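Local coordinates for alpha-1,2-mannosidase (Trichoderma reesei, PDB 1HCU), which probably trims the alpha-1,2-linked mannoses from high-mannose N-glycans, as a calcium-dependent glycoside hydrolase of family 47, at residues S214-F225 and F233-M244. Residues are numbered along the deposited sequence; the frame is centred on the assembly and turned at random.
Sequences SPEAWPGLIGTF and FQDSSGSWSGLM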
ATOM      1  N   SER A 214     -13.760  23.181   5.773  1.00 24.42           N
ATOM      2  CA  SER A 214     -12.816  23.880   4.909  1.00 24.28           C
ATOM      3  C   SER A 214     -13.150  23.600   3.445  1.00 23.78           C
ATOM      4  O   SER A 214     -13.501  22.475   3.087  1.00 25.56           O
ATOM      5  CB  SER A 214     -11.392  23.422   5.209  1.00 24.65           C
ATOM      6  OG  SER A 214     -11.070  23.659   6.569  1.00 29.61           O
ATOM      7  N   PRO A 215     -13.057  24.626   2.579  1.00 21.33           N
ATOM      8  CA  PRO A 215     -13.355  24.453   1.150  1.00 18.61           C
ATOM      9  C   PRO A 215     -12.335  23.532   0.491  1.00 18.58           C
ATOM     10  O   PRO A 215     -11.182  23.461   0.926  1.00 19.29           O
ATOM     11  CB  PRO A 215     -13.276  25.875   0.609  1.00 18.16           C
ATOM     12  CG  PRO A 215     -12.199  26.477   1.455  1.00 21.00           C
ATOM     13  CD  PRO A 215     -12.562  25.987   2.851  1.00 19.82           C
ATOM     14  N   GLU A 216     -12.753  22.814  -0.543  1.00 16.62           N
ATOM     15  CA  GLU A 216     -11.842  21.910  -1.236  1.00 16.30           C
ATOM     16  C   GLU A 216     -10.830  22.736  -2.009  1.00 14.72           C
ATOM     17  O   GLU A 216     -11.191  23.727  -2.629  1.00 16.00           O
ATOM     18  CB  GLU A 216     -12.617  21.020  -2.203  1.00 14.69           C
ATOM     19  CG  GLU A 216     -13.739  20.263  -1.541  1.00 16.29           C
ATOM     20  CD  GLU A 216     -14.614  19.541  -2.534  1.00 14.54           C
ATOM     21  OE1 GLU A 216     -14.209  18.478  -3.039  1.00 11.57           O
ATOM     22  OE2 GLU A 216     -15.712  20.057  -2.816  1.00 18.01           O
ATOM     23  N   ALA A 217      -9.563  22.339  -1.967  1.00 13.98           N
ATOM     24  CA  ALA A 217      -8.535  23.075  -2.693  1.00 13.73           C
ATOM     25  C   ALA A 217      -8.985  23.109  -4.140  1.00 14.50           C
ATOM     26  O   ALA A 217      -8.904  24.136  -4.814  1.00 15.79           O
ATOM     27  CB  ALA A 217      -7.204  22.371  -2.577  1.00 12.51           C
ATOM     28  N   TRP A 218      -9.463  21.957  -4.598  1.00 13.54           N
ATOM     29  CA  TRP A 218      -9.961  21.778  -5.953  1.00 12.63           C
ATOM     30  C   TRP A 218     -11.011  20.686  -5.860  1.00 10.34           C
ATOM     31  O   TRP A 218     -10.993  19.882  -4.936  1.00  9.79           O
ATOM     32  CB  TRP A 218      -8.831  21.351  -6.898  1.00 12.73           C
ATOM     33  CG  TRP A 218      -8.013  22.498  -7.425  1.00 12.36           C
ATOM     34  CD1 TRP A 218      -8.419  23.459  -8.309  1.00 13.00           C
ATOM     35  CD2 TRP A 218      -6.660  22.817  -7.080  1.00 12.12           C
ATOM     36  NE1 TRP A 218      -7.402  24.358  -8.533  1.00 10.15           N
ATOM     37  CE2 TRP A 218      -6.311  23.989  -7.792  1.00 10.67           C
ATOM     38  CE3 TRP A 218      -5.705  22.227  -6.236  1.00 12.81           C
ATOM     39  CZ2 TRP A 218      -5.050  24.583  -7.687  1.00  9.33           C
ATOM     40  CZ3 TRP A 218      -4.450  22.818  -6.131  1.00 10.16           C
ATOM     41  CH2 TRP A 218      -4.136  23.985  -6.854  1.00  9.77           C
ATOM     42  N   PRO A 219     -11.944  20.647  -6.814  1.00 11.66           N
ATOM     43  CA  PRO A 219     -12.995  19.623  -6.789  1.00  9.90           C
ATOM     44  C   PRO A 219     -12.405  18.226  -6.583  1.00 10.87           C
ATOM     45  O   PRO A 219     -11.559  17.780  -7.357  1.00 11.91           O
ATOM     46  CB  PRO A 219     -13.664  19.789  -8.154  1.00 10.17           C
ATOM     47  CG  PRO A 219     -13.477  21.263  -8.448  1.00 11.00           C
ATOM     48  CD  PRO A 219     -12.043  21.489  -8.022  1.00 10.07           C
ATOM     49  N   GLY A 220     -12.839  17.545  -5.528  1.00 10.17           N
ATOM     50  CA  GLY A 220     -12.330  16.210  -5.265  1.00 10.21           C
ATOM     51  C   GLY A 220     -11.086  16.164  -4.388  1.00  9.01           C
ATOM     52  O   GLY A 220     -10.792  15.130  -3.792  1.00  8.00           O
ATOM     53  N   LEU A 221     -10.356  17.274  -4.311  1.00  7.56           N
ATOM     54  CA  LEU A 221      -9.150  17.341  -3.492  1.00  8.50           C
ATOM     55  C   LEU A 221      -9.482  17.917  -2.119  1.00  9.35           C
ATOM     56  O   LEU A 221      -9.422  19.134  -1.893  1.00  9.60           O
ATOM     57  CB  LEU A 221      -8.073  18.180  -4.190  1.00  5.36           C
ATOM     58  CG  LEU A 221      -7.624  17.553  -5.516  1.00  9.18           C
ATOM     59  CD1 LEU A 221      -6.525  18.391  -6.167  1.00  9.53           C
ATOM     60  CD2 LEU A 221      -7.126  16.130  -5.255  1.00  9.07           C
ATOM     61  N   ILE A 222      -9.832  17.007  -1.214  1.00  8.16           N
ATOM     62  CA  ILE A 222     -10.231  17.319   0.154  1.00  7.75           C
ATOM     63  C   ILE A 222      -9.091  17.598   1.120  1.00  6.42           C
ATOM     64  O   ILE A 222      -7.916  17.468   0.776  1.00  9.40           O
ATOM     65  CB  ILE A 222     -11.093  16.157   0.733  1.00  8.96           C
ATOM     66  CG1 ILE A 222     -10.276  14.855   0.795  1.00  8.76           C
ATOM     67  CG2 ILE A 222     -12.311  15.936  -0.164  1.00  9.64           C
ATOM     68  CD1 ILE A 222     -10.981  13.695   1.515  1.00  5.71           C
ATOM     69  N   GLY A 223      -9.458  17.979   2.340  1.00  7.56           N
ATOM     70  CA  GLY A 223      -8.477  18.270   3.377  1.00  5.72           C
ATOM     71  C   GLY A 223      -7.916  16.983   3.960  1.00  6.88           C
ATOM     72  O   GLY A 223      -8.340  15.894   3.580  1.00  7.38           O
ATOM     73  N   THR A 224      -6.984  17.108   4.901  1.00  7.28           N
ATOM     74  CA  THR A 224      -6.326  15.962   5.511  1.00  9.08           C
ATOM     75  C   THR A 224      -6.909  15.471   6.840  1.00 10.15           C
ATOM     76  O   THR A 224      -7.010  14.267   7.069  1.00  9.57           O
ATOM     77  CB  THR A 224      -4.819  16.262   5.724  1.00 11.48           C
ATOM     78  OG1 THR A 224      -4.212  16.596   4.471  1.00 14.38           O
ATOM     79  CG2 THR A 224      -4.100  15.056   6.313  1.00  9.15           C
ATOM     80  N   PHE A 225      -7.285  16.396   7.716  1.00 12.29           N
ATOM     81  CA  PHE A 225      -7.819  16.017   9.024  1.00 13.34           C
ATOM     82  C   PHE A 225      -9.306  16.279   9.214  1.00 13.85           C
ATOM     83  O   PHE A 225      -9.816  17.348   8.875  1.00 11.73           O
ATOM     84  CB  PHE A 225      -7.017  16.712  10.121  1.00 11.82           C
ATOM     85  CG  PHE A 225      -5.528  16.530   9.977  1.00 11.76           C
ATOM     86  CD1 PHE A 225      -4.728  17.569   9.502  1.00 11.28           C
ATOM     87  CD2 PHE A 225      -4.930  15.315  10.305  1.00  9.26           C
ATOM     88  CE1 PHE A 225      -3.354  17.403   9.360  1.00 11.96           C
ATOM     89  CE2 PHE A 225      -3.555  15.137  10.164  1.00  9.23           C
ATOM     90  CZ  PHE A 225      -2.766  16.183   9.692  1.00 13.11           C
ATOM     91  N   PHE A 233     -14.206  19.057   8.077  1.00 17.19           N
ATOM     92  CA  PHE A 233     -12.797  19.298   7.767  1.00 17.67           C
ATOM     93  C   PHE A 233     -12.345  20.613   8.374  1.00 19.81           C
ATOM     94  O   PHE A 233     -13.135  21.543   8.532  1.00 18.15           O
ATOM     95  CB  PHE A 233     -12.561  19.339   6.256  1.00 14.93           C
ATOM     96  CG  PHE A 233     -12.716  18.009   5.581  1.00 12.95           C
ATOM     97  CD1 PHE A 233     -13.970  17.423   5.450  1.00 10.46           C
ATOM     98  CD2 PHE A 233     -11.605  17.340   5.078  1.00 10.57           C
ATOM     99  CE1 PHE A 233     -14.119  16.190   4.828  1.00 12.38           C
ATOM    100  CE2 PHE A 233     -11.743  16.103   4.452  1.00 14.06           C
ATOM    101  CZ  PHE A 233     -13.003  15.525   4.326  1.00 11.23           C
ATOM    102  N   GLN A 234     -11.060  20.686   8.699  1.00 23.94           N
ATOM    103  CA  GLN A 234     -10.484  21.881   9.304  1.00 28.16           C
ATOM    104  C   GLN A 234      -9.309  22.450   8.508  1.00 29.35           C
ATOM    105  O   GLN A 234      -8.660  23.407   8.947  1.00 29.92           O
ATOM    106  CB  GLN A 234     -10.006  21.546  10.704  1.00 31.96           C
ATOM    107  CG  GLN A 234      -9.195  20.281  10.729  1.00 35.51           C
ATOM    108  CD  GLN A 234      -8.360  20.182  11.963  1.00 38.61           C
ATOM    109  OE1 GLN A 234      -8.876  20.239  13.084  1.00 41.63           O
ATOM    110  NE2 GLN A 234      -7.051  20.038  11.776  1.00 40.55           N
ATOM    111  N   ASP A 235      -9.029  21.853   7.351  1.00 28.25           N
ATOM    112  CA  ASP A 235      -7.931  22.310   6.504  1.00 26.12           C
ATOM    113  C   ASP A 235      -8.202  21.989   5.033  1.00 24.59           C
ATOM    114  O   ASP A 235      -9.104  21.212   4.712  1.00 23.94           O
ATOM    115  CB  ASP A 235      -6.627  21.648   6.946  1.00 25.97           C
ATOM    116  CG  ASP A 235      -6.638  20.144   6.731  1.00 26.86           C
ATOM    117  OD1 ASP A 235      -6.520  19.710   5.567  1.00 24.51           O
ATOM    118  OD2 ASP A 235      -6.779  19.401   7.728  1.00 29.66           O
ATOM    119  N   SER A 236      -7.416  22.593   4.148  1.00 20.87           N
ATOM    120  CA  SER A 236      -7.559  22.369   2.721  1.00 18.79           C
ATOM    121  C   SER A 236      -6.239  21.883   2.121  1.00 17.92           C
ATOM    122  O   SER A 236      -5.908  22.214   0.983  1.00 19.10           O
ATOM    123  CB  SER A 236      -7.995  23.663   2.029  1.00 19.62           C
ATOM    124  OG  SER A 236      -9.211  24.145   2.580  1.00 21.52           O
ATOM    125  N   SER A 237      -5.488  21.095   2.887  1.00 15.66           N
ATOM    126  CA  SER A 237      -4.212  20.580   2.410  1.00 14.73           C
ATOM    127  C   SER A 237      -4.285  19.078   2.149  1.00 14.24           C
ATOM    128  O   SER A 237      -5.145  18.387   2.687  1.00 13.89           O
ATOM    129  CB  SER A 237      -3.107  20.862   3.430  1.00 12.92           C
ATOM    130  OG  SER A 237      -3.264  20.047   4.576  1.00 18.43           O
ATOM    131  N   GLY A 238      -3.373  18.573   1.326  1.00 13.27           N
ATOM    132  CA  GLY A 238      -3.377  17.156   1.030  1.00 12.02           C
ATOM    133  C   GLY A 238      -2.307  16.797   0.023  1.00 12.91           C
ATOM    134  O   GLY A 238      -1.479  17.642  -0.326  1.00 13.50           O
ATOM    135  N   SER A 239      -2.339  15.553  -0.450  1.00 11.69           N
ATOM    136  CA  SER A 239      -1.367  15.054  -1.418  1.00 11.04           C
ATOM    137  C   SER A 239      -1.698  13.609  -1.738  1.00 11.33           C
ATOM    138  O   SER A 239      -2.713  13.086  -1.289  1.00 11.78           O
ATOM    139  CB  SER A 239       0.029  15.078  -0.816  1.00 12.33           C
ATOM    140  OG  SER A 239       0.135  14.083   0.193  1.00 10.66           O
ATOM    141  N   TRP A 240      -0.828  12.964  -2.511  1.00 12.20           N
ATOM    142  CA  TRP A 240      -1.013  11.559  -2.832  1.00 12.84           C
ATOM    143  C   TRP A 240      -0.026  10.709  -2.031  1.00 14.25           C
ATOM    144  O   TRP A 240       0.330   9.602  -2.432  1.00 14.28           O
ATOM    145  CB  TRP A 240      -0.857  11.307  -4.336  1.00 12.02           C
ATOM    146  CG  TRP A 240      -2.084  11.710  -5.110  1.00  9.46           C
ATOM    147  CD1 TRP A 240      -2.525  12.981  -5.341  1.00  8.88           C
ATOM    148  CD2 TRP A 240      -3.063  10.836  -5.685  1.00  9.14           C
ATOM    149  NE1 TRP A 240      -3.719  12.956  -6.019  1.00  7.92           N
ATOM    150  CE2 TRP A 240      -4.076  11.656  -6.246  1.00  8.67           C
ATOM    151  CE3 TRP A 240      -3.187   9.441  -5.779  1.00  8.12           C
ATOM    152  CZ2 TRP A 240      -5.201  11.129  -6.894  1.00  7.99           C
ATOM    153  CZ3 TRP A 240      -4.309   8.911  -6.426  1.00  8.93           C
ATOM    154  CH2 TRP A 240      -5.301   9.755  -6.974  1.00  9.75           C
ATOM    155  N   SER A 241       0.413  11.228  -0.887  1.00 14.72           N
ATOM    156  CA  SER A 241       1.343  10.482  -0.048  1.00 16.45           C
ATOM    157  C   SER A 241       0.810  10.310   1.379  1.00 15.01           C
ATOM    158  O   SER A 241      -0.394  10.180   1.584  1.00 14.63           O
ATOM    159  CB  SER A 241       2.726  11.158  -0.030  1.00 15.87           C
ATOM    160  OG  SER A 241       2.668  12.430   0.576  1.00 21.51           O
ATOM    161  N   GLY A 242       1.711  10.292   2.355  1.00 14.66           N
ATOM    162  CA  GLY A 242       1.310  10.107   3.740  1.00 15.52           C
ATOM    163  C   GLY A 242       0.098  10.897   4.197  1.00 15.77           C
ATOM    164  O   GLY A 242      -0.059  12.068   3.851  1.00 16.28           O
ATOM    165  N   LEU A 243      -0.765  10.240   4.969  1.00 15.99           N
ATOM    166  CA  LEU A 243      -1.972  10.858   5.513  1.00 14.57           C
ATOM    167  C   LEU A 243      -3.162  11.014   4.570  1.00 13.99           C
ATOM    168  O   LEU A 243      -4.246  11.394   5.022  1.00 13.67           O
ATOM    169  CB  LEU A 243      -1.643  12.236   6.094  1.00 14.53           C
ATOM    170  CG  LEU A 243      -0.580  12.298   7.184  1.00 16.20           C
ATOM    171  CD1 LEU A 243      -0.360  13.759   7.534  1.00 15.37           C
ATOM    172  CD2 LEU A 243      -1.011  11.485   8.409  1.00 16.87           C
ATOM    173  N   MET A 244      -2.986  10.730   3.280  1.00 12.77           N
ATOM    174  CA  MET A 244      -4.090  10.875   2.331  1.00 11.81           C
ATOM    175  C   MET A 244      -4.117   9.828   1.220  1.00 12.03           C
ATOM    176  O   MET A 244      -5.192   9.392   0.801  1.00 14.31           O
ATOM    177  CB  MET A 244      -4.057  12.284   1.709  1.00 12.04           C
ATOM    178  CG  MET A 244      -5.173  12.584   0.703  1.00  9.53           C
ATOM    179  SD  MET A 244      -5.224  14.359   0.228  1.00 13.52           S
ATOM    180  CE  MET A 244      -6.028  15.079   1.690  1.00  8.07           C
TER
HETATM  181  O   HOH W   1     -10.932  21.089   2.510  1.00 24.41           O
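D235 grips two successive backbone amides, its OD1 taking T224 N at 2.7 Å and its OD2 taking F225 N at 3.0 Å, each on the syn lone pair. Its CB points away from 214-225, but with chi1 at 65°, CG between the backbone N and the carbonyl carbon, the carboxylate comes back to those amides; the anti lone pair of OD1 then takes S237 N, an Asx turn. Two hydroxyls bond to carbonyls: T224 OG1 reaches S237 O at 2.7 Å from above the carbonyl plane, while S236 OG meets P215 O in plane at 2.7 Å. A water 2.9 Å from both P215 O and D235 O probably bridges them. Among the apolar contacts, I222 packs CB and CD1 against CE2 and CZ of the F233 ring, whose edge meets G223 C in plane; a CB on G223 would collide with D235 O. L243 CD1 lies 4.0 Å from F225 CZ. With an alanine here instead of D235, the T224 and F225 amides would probably lose their acceptor and the Asx turn its cap. Y296 OH bonds to I222 O. The chemistry implies that one carboxylate, satisfied by three backbone N-H groups, ties the irregular 214-225 loop to the chain entering D245, a predicted active-site residue.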